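Local coordinates for GDSL-like Lipase/Acylhydrolase family protein (Neisseria meningitidis, PDB 4K7J), which probably removes O-acetyl groups from peptidoglycan as an SGNH-family esterase that works through a catalytic triad, at residues 148-153 against 178-183; 162-167 against 187-192. One frame throughout, in Å; residues are numbered along the deposited sequence.

Overall arrangement
Of the strands concerned, 147-155 comes first, then 161-164, a tight turn into 167-170, then 177-183 and 187-191. Contact 1 pairs 148-153 with 178-183 and closes a loop of 24 residues; contact 2 pairs 162-167 with 187-192 and closes one of 19. The two cross, because 162-167 lies inside the first loop while 187-192 follows it. Each contact belongs to a different antiparallel five-stranded sheet, and the sheets meet face to face, with contact centres about 11 Å apart. Where they meet, Leu151 CD2 lies 4.0 Å from Ile189 CD1, and Thr181 CG2 lies 4.0 Å from Val164 CG2.

Contact 1 of 2, residues 148-153 against 178-183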
loop_
_atom_site.group_PDB
_atom_site.type_symbol
_atom_site.label_atom_id
_atom_site.label_comp_id
_atom_site.label_asym_id
_atom_site.label_seq_id
_atom_site.Cartn_x
_atom_site.Cartn_y
_atom_site.Cartn_z
ATOM N N ARG A 148 8.217 5.158 17.155
ATOM C CA ARG A 148 9.224 4.285 16.590
ATOM C C ARG A 148 9.362 4.724 15.145
ATOM O O ARG A 148 8.364 4.947 14.459
ATOM C CB ARG A 148 8.771 2.832 16.653
ATOM C CG ARG A 148 8.482 2.350 18.062
ATOM C CD ARG A 148 7.781 1.005 18.060
ATOM N NE ARG A 148 7.597 0.511 19.419
ATOM C CZ ARG A 148 6.712 -0.417 19.761
ATOM N NH1 ARG A 148 5.921 -0.947 18.835
ATOM N NH2 ARG A 148 6.615 -0.806 21.030
ATOM N N VAL A 149 10.599 4.888 14.699
ATOM C CA VAL A 149 10.859 5.339 13.343
ATOM C C VAL A 149 11.843 4.401 12.673
ATOM O O VAL A 149 12.903 4.095 13.225
ATOM C CB VAL A 149 11.409 6.778 13.317
ATOM C CG1 VAL A 149 11.720 7.216 11.878
ATOM C CG2 VAL A 149 10.412 7.716 13.955
ATOM N N SER A 150 11.473 3.936 11.485
ATOM C CA SER A 150 12.364 3.162 10.644
ATOM C C SER A 150 12.387 3.816 9.257
ATOM O O SER A 150 11.384 4.402 8.828
ATOM C CB SER A 150 11.876 1.715 10.550
ATOM O OG SER A 150 12.045 1.025 11.776
ATOM N N LEU A 151 13.518 3.742 8.558
ATOM C CA LEU A 151 13.588 4.313 7.213
ATOM C C LEU A 151 14.306 3.377 6.269
ATOM O O LEU A 151 15.410 2.922 6.576
ATOM C CB LEU A 151 14.377 5.627 7.191
ATOM C CG LEU A 151 14.320 6.730 8.239
ATOM C CD1 LEU A 151 14.981 6.302 9.545
ATOM C CD2 LEU A 151 15.025 7.937 7.657
ATOM N N PHE A 152 13.734 3.128 5.096
ATOM C CA PHE A 152 14.553 2.538 4.043
ATOM C C PHE A 152 15.536 3.606 3.587
ATOM O O PHE A 152 15.145 4.745 3.345
ATOM C CB PHE A 152 13.707 2.054 2.862
ATOM C CG PHE A 152 12.948 0.782 3.134
ATOM C CD1 PHE A 152 13.531 -0.453 2.887
ATOM C CD2 PHE A 152 11.656 0.821 3.637
ATOM C CE1 PHE A 152 12.835 -1.630 3.133
ATOM C CE2 PHE A 152 10.947 -0.359 3.881
ATOM C CZ PHE A 152 11.547 -1.584 3.624
ATOM N N ALA A 153 16.807 3.251 3.466
ATOM C CA ALA A 153 17.836 4.249 3.174
ATOM C C ALA A 153 19.052 3.638 2.507
ATOM O O ALA A 153 19.458 2.532 2.848
ATOM C CB ALA A 153 18.251 4.970 4.458
ATOM N N VAL A 178 17.492 -0.893 6.340
ATOM C CA VAL A 178 16.517 -0.170 7.144
ATOM C C VAL A 178 17.210 0.383 8.383
ATOM O O VAL A 178 17.888 -0.341 9.110
ATOM C CB VAL A 178 15.339 -1.071 7.596
ATOM C CG1 VAL A 178 14.343 -0.276 8.429
ATOM C CG2 VAL A 178 14.658 -1.687 6.397
ATOM N N LEU A 179 17.029 1.672 8.617
ATOM C CA LEU A 179 17.585 2.326 9.778
ATOM C C LEU A 179 16.498 2.376 10.839
ATOM O O LEU A 179 15.384 2.794 10.559
ATOM C CB LEU A 179 18.010 3.751 9.416
ATOM C CG LEU A 179 18.910 3.924 8.192
ATOM C CD1 LEU A 179 19.251 5.419 8.012
ATOM C CD2 LEU A 179 20.173 3.096 8.344
ATOM N N ASP A 180 16.830 1.961 12.058
ATOM C CA ASP A 180 15.885 2.002 13.172
ATOM C C ASP A 180 16.281 3.067 14.196
ATOM O O ASP A 180 17.425 3.110 14.652
ATOM C CB ASP A 180 15.832 0.635 13.873
ATOM C CG ASP A 180 15.445 -0.494 12.939
ATOM O OD1 ASP A 180 14.657 -0.265 11.994
ATOM O OD2 ASP A 180 15.913 -1.626 13.166
ATOM N N THR A 181 15.339 3.924 14.565
ATOM C CA THR A 181 15.599 4.910 15.601
ATOM C C THR A 181 14.282 5.306 16.246
ATOM O O THR A 181 13.253 4.679 15.994
ATOM C CB THR A 181 16.365 6.156 15.054
ATOM O OG1 THR A 181 16.809 6.973 16.146
ATOM C CG2 THR A 181 15.490 6.979 14.111
ATOM N N GLY A 182 14.320 6.320 17.100
ATOM C CA GLY A 182 13.120 6.812 17.746
ATOM C C GLY A 182 13.073 8.324 17.750
ATOM O O GLY A 182 14.096 8.985 17.942
ATOM N N ALA A 183 11.882 8.875 17.549
ATOM C CA ALA A 183 11.694 10.319 17.570
ATOM C C ALA A 183 10.211 10.634 17.629
ATOM O O ALA A 183 9.377 9.745 17.478
ATOM C CB ALA A 183 12.315 10.953 16.330
#
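Val149 faces Thr181, and Leu179 faces Leu151, as 148-153 and 178-183 run antiparallel; Val149, Leu179 and Val178 bury the largest areas. Val149 forms a hydrogen-bonded pair with Thr181, its N-H and C=O both bonded to that residue. Thr181 N reaches Val149 O at 2.8 Å in a nearly straight bond, N-H...O 171°, while Val149 N donates a hydrogen bond to Thr181 O. The side chain of Val149 places CG2 beside its own backbone N, and from there the methyl packs loosely toward Ala183, CG2 to CB 4.4 Å. Leu179 repeats the two-bond pairing with Leu151, and its side chain crosses that of Leu151 at a slant, CB lying 4.0 Å from Leu151 CD1. Leu179 has CG beside the backbone N, and an extended chi2 (-179°) then carries CD1 to 3.7 Å from Ala153 CB. Strand 177-183 is the outermost of its sheet, and 147-155 lies between it and 195-203, to which Arg148, Ser150 and Phe152 are bonded through the backbone. The face carrying Val149, Leu151, Leu179 and Thr181 turns to the second sheet, giving a beta-sandwich arrangement in which Thr181 and Leu179 touch Val169. On the other face sits Val178. Its CG2 methyl lies over one face of the Phe152 ring, offset toward the rim nearest CD1 and CE1, a CH-pi contact 4.1 Å from the ring centroid. The other methyl, CG1, turns back to Ser150 CB at 3.8 Å. Further along this face the Ser150 hydroxyl donates to Asp180, OG to OD1 2.9 Å, meeting the carboxylate on its anti side and 34° out of its plane. Trp88 also meets the Phe152 ring.

Contact 2 of 2, residues 162-167 against 187-192; sequences LTVNGN and LTIHTE
Thr163 and His190 cross at a slant, the threonine hydroxyl coming against the base of the histidine: OG1 lies 3.2 Å from His190 CB. With OG1 set between the backbone N and the carbonyl carbon (chi1 68°), the hydroxyl is hydrogen-bonded to two waters. One of them lies at the edge of the imidazole, in its plane, 2.7 Å from ND1; the other also bonds Gly166 N and Thr188 O, tying the turn to the facing strand. Beneath these side chains the backbones of Thr163 and His190 form a two-bond antiparallel pair.

Asn165 extends the pairing into the type I' turn, Val164 to Asn167, of the beta hairpin that joins strands 161-164 and 167-170. Its amide OD1 stands in for a backbone carbonyl, taking Thr188 N at 2.8 Å almost straight in line with the C=O (173°), while Asn165 N donates to Thr188 O. The asparagine crosses Leu187 at about a right angle, and its ND2 bonds Ala184 O. On the buried face Val164 CG1 presses tightly on Leu187 CD1, 3.4 Å. Leu162 and Thr191 run alongside each other, with Leu162 CB 3.9 Å from Thr191 CG2. Strand 187-191 is flanked by 133-139 and 161-164, while Leu162, Leu187 and Ile189 pack on 195-203 of the facing sheet.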
loop_
_atom_site.group_PDB
_atom_site.type_symbol
_atom_site.label_atom_id
_atom_site.label_comp_id
_atom_site.label_asym_id
_atom_site.label_seq_id
_atom_site.Cartn_x
_atom_site.Cartn_y
_atom_site.Cartn_z
ATOM N N LEU A 162 23.089 10.358 9.126
ATOM C CA LEU A 162 22.123 11.439 8.983
ATOM C C LEU A 162 21.601 11.696 10.380
ATOM O O LEU A 162 21.967 10.979 11.321
ATOM C CB LEU A 162 20.982 11.085 7.993
ATOM C CG LEU A 162 20.272 9.729 8.055
ATOM C CD1 LEU A 162 19.353 9.616 9.263
ATOM C CD2 LEU A 162 19.489 9.471 6.741
ATOM N N THR A 163 20.757 12.710 10.539
ATOM C CA THR A 163 20.182 12.957 11.847
ATOM C C THR A 163 18.673 12.929 11.771
ATOM O O THR A 163 18.088 13.393 10.803
ATOM C CB THR A 163 20.626 14.307 12.453
ATOM O OG1 THR A 163 20.062 15.380 11.693
ATOM C CG2 THR A 163 22.161 14.436 12.485
ATOM N N VAL A 164 18.056 12.390 12.814
ATOM C CA VAL A 164 16.607 12.359 12.947
ATOM C C VAL A 164 16.267 13.083 14.246
ATOM O O VAL A 164 16.657 12.627 15.323
ATOM C CB VAL A 164 16.113 10.912 13.032
ATOM C CG1 VAL A 164 14.620 10.878 13.229
ATOM C CG2 VAL A 164 16.510 10.129 11.780
ATOM N N ASN A 165 15.552 14.208 14.144
ATOM C CA ASN A 165 15.374 15.140 15.269
ATOM C C ASN A 165 16.661 15.391 16.063
ATOM O O ASN A 165 16.656 15.367 17.286
ATOM C CB ASN A 165 14.259 14.682 16.217
ATOM C CG ASN A 165 12.872 14.867 15.621
ATOM O OD1 ASN A 165 12.733 15.188 14.447
ATOM N ND2 ASN A 165 11.841 14.640 16.426
ATOM N N GLY A 166 17.762 15.620 15.362
ATOM C CA GLY A 166 19.019 15.920 16.021
ATOM C C GLY A 166 19.862 14.719 16.430
ATOM O O GLY A 166 21.049 14.863 16.709
ATOM N N ASN A 167 19.265 13.533 16.463
ATOM C CA ASN A 167 20.009 12.334 16.840
ATOM C C ASN A 167 20.730 11.690 15.656
ATOM O O ASN A 167 20.158 11.524 14.587
ATOM C CB ASN A 167 19.096 11.324 17.548
ATOM C CG ASN A 167 18.670 11.793 18.942
ATOM O OD1 ASN A 167 19.453 12.399 19.675
ATOM N ND2 ASN A 167 17.426 11.528 19.300
ATOM N N LEU A 187 8.841 15.411 12.543
ATOM C CA LEU A 187 10.056 14.641 12.399
ATOM C C LEU A 187 10.929 15.354 11.386
ATOM O O LEU A 187 10.509 15.546 10.255
ATOM C CB LEU A 187 9.705 13.253 11.856
ATOM C CG LEU A 187 10.804 12.216 11.700
ATOM C CD1 LEU A 187 11.383 11.983 13.056
ATOM C CD2 LEU A 187 10.231 10.912 11.158
ATOM N N THR A 188 12.137 15.735 11.785
ATOM C CA THR A 188 13.048 16.441 10.882
ATOM C C THR A 188 14.303 15.619 10.638
ATOM O O THR A 188 14.981 15.218 11.572
ATOM C CB THR A 188 13.409 17.830 11.425
ATOM O OG1 THR A 188 12.223 18.627 11.478
ATOM C CG2 THR A 188 14.426 18.522 10.520
ATOM N N ILE A 189 14.587 15.364 9.365
ATOM C CA ILE A 189 15.707 14.534 8.971
ATOM C C ILE A 189 16.675 15.358 8.135
ATOM O O ILE A 189 16.283 15.969 7.131
ATOM C CB ILE A 189 15.226 13.317 8.151
ATOM C CG1 ILE A 189 14.189 12.527 8.956
ATOM C CG2 ILE A 189 16.400 12.431 7.760
ATOM C CD1 ILE A 189 13.414 11.525 8.127
ATOM N N HIS A 190 17.935 15.371 8.565
ATOM C CA HIS A 190 18.975 16.194 7.948
ATOM C C HIS A 190 20.048 15.294 7.362
ATOM O O HIS A 190 20.500 14.356 8.021
ATOM C CB HIS A 190 19.621 17.112 9.010
ATOM C CG HIS A 190 18.774 18.285 9.402
ATOM N ND1 HIS A 190 18.971 18.992 10.571
ATOM C CD2 HIS A 190 17.734 18.885 8.771
ATOM C CE1 HIS A 190 18.090 19.975 10.643
ATOM N NE2 HIS A 190 17.325 19.928 9.566
ATOM N N THR A 191 20.462 15.571 6.134
ATOM C CA THR A 191 21.518 14.778 5.503
ATOM C C THR A 191 22.668 15.666 5.060
ATOM O O THR A 191 22.537 16.444 4.113
ATOM C CB THR A 191 21.000 13.964 4.293
ATOM O OG1 THR A 191 20.400 14.845 3.336
ATOM C CG2 THR A 191 19.954 12.953 4.736
ATOM N N GLU A 192 23.795 15.550 5.752
ATOM C CA GLU A 192 24.972 16.321 5.387
ATOM C C GLU A 192 25.429 15.935 3.984
ATOM O O GLU A 192 25.625 16.798 3.144
ATOM C CB GLU A 192 26.093 16.132 6.414
ATOM C CG GLU A 192 27.487 16.537 5.923
ATOM C CD GLU A 192 27.681 18.044 5.779
ATOM O OE1 GLU A 192 26.729 18.825 6.022
ATOM O OE2 GLU A 192 28.806 18.445 5.417
HETATM O O HOH W 1 17.595 16.203 12.512
HETATM O O HOH W 2 20.559 17.980 12.468
#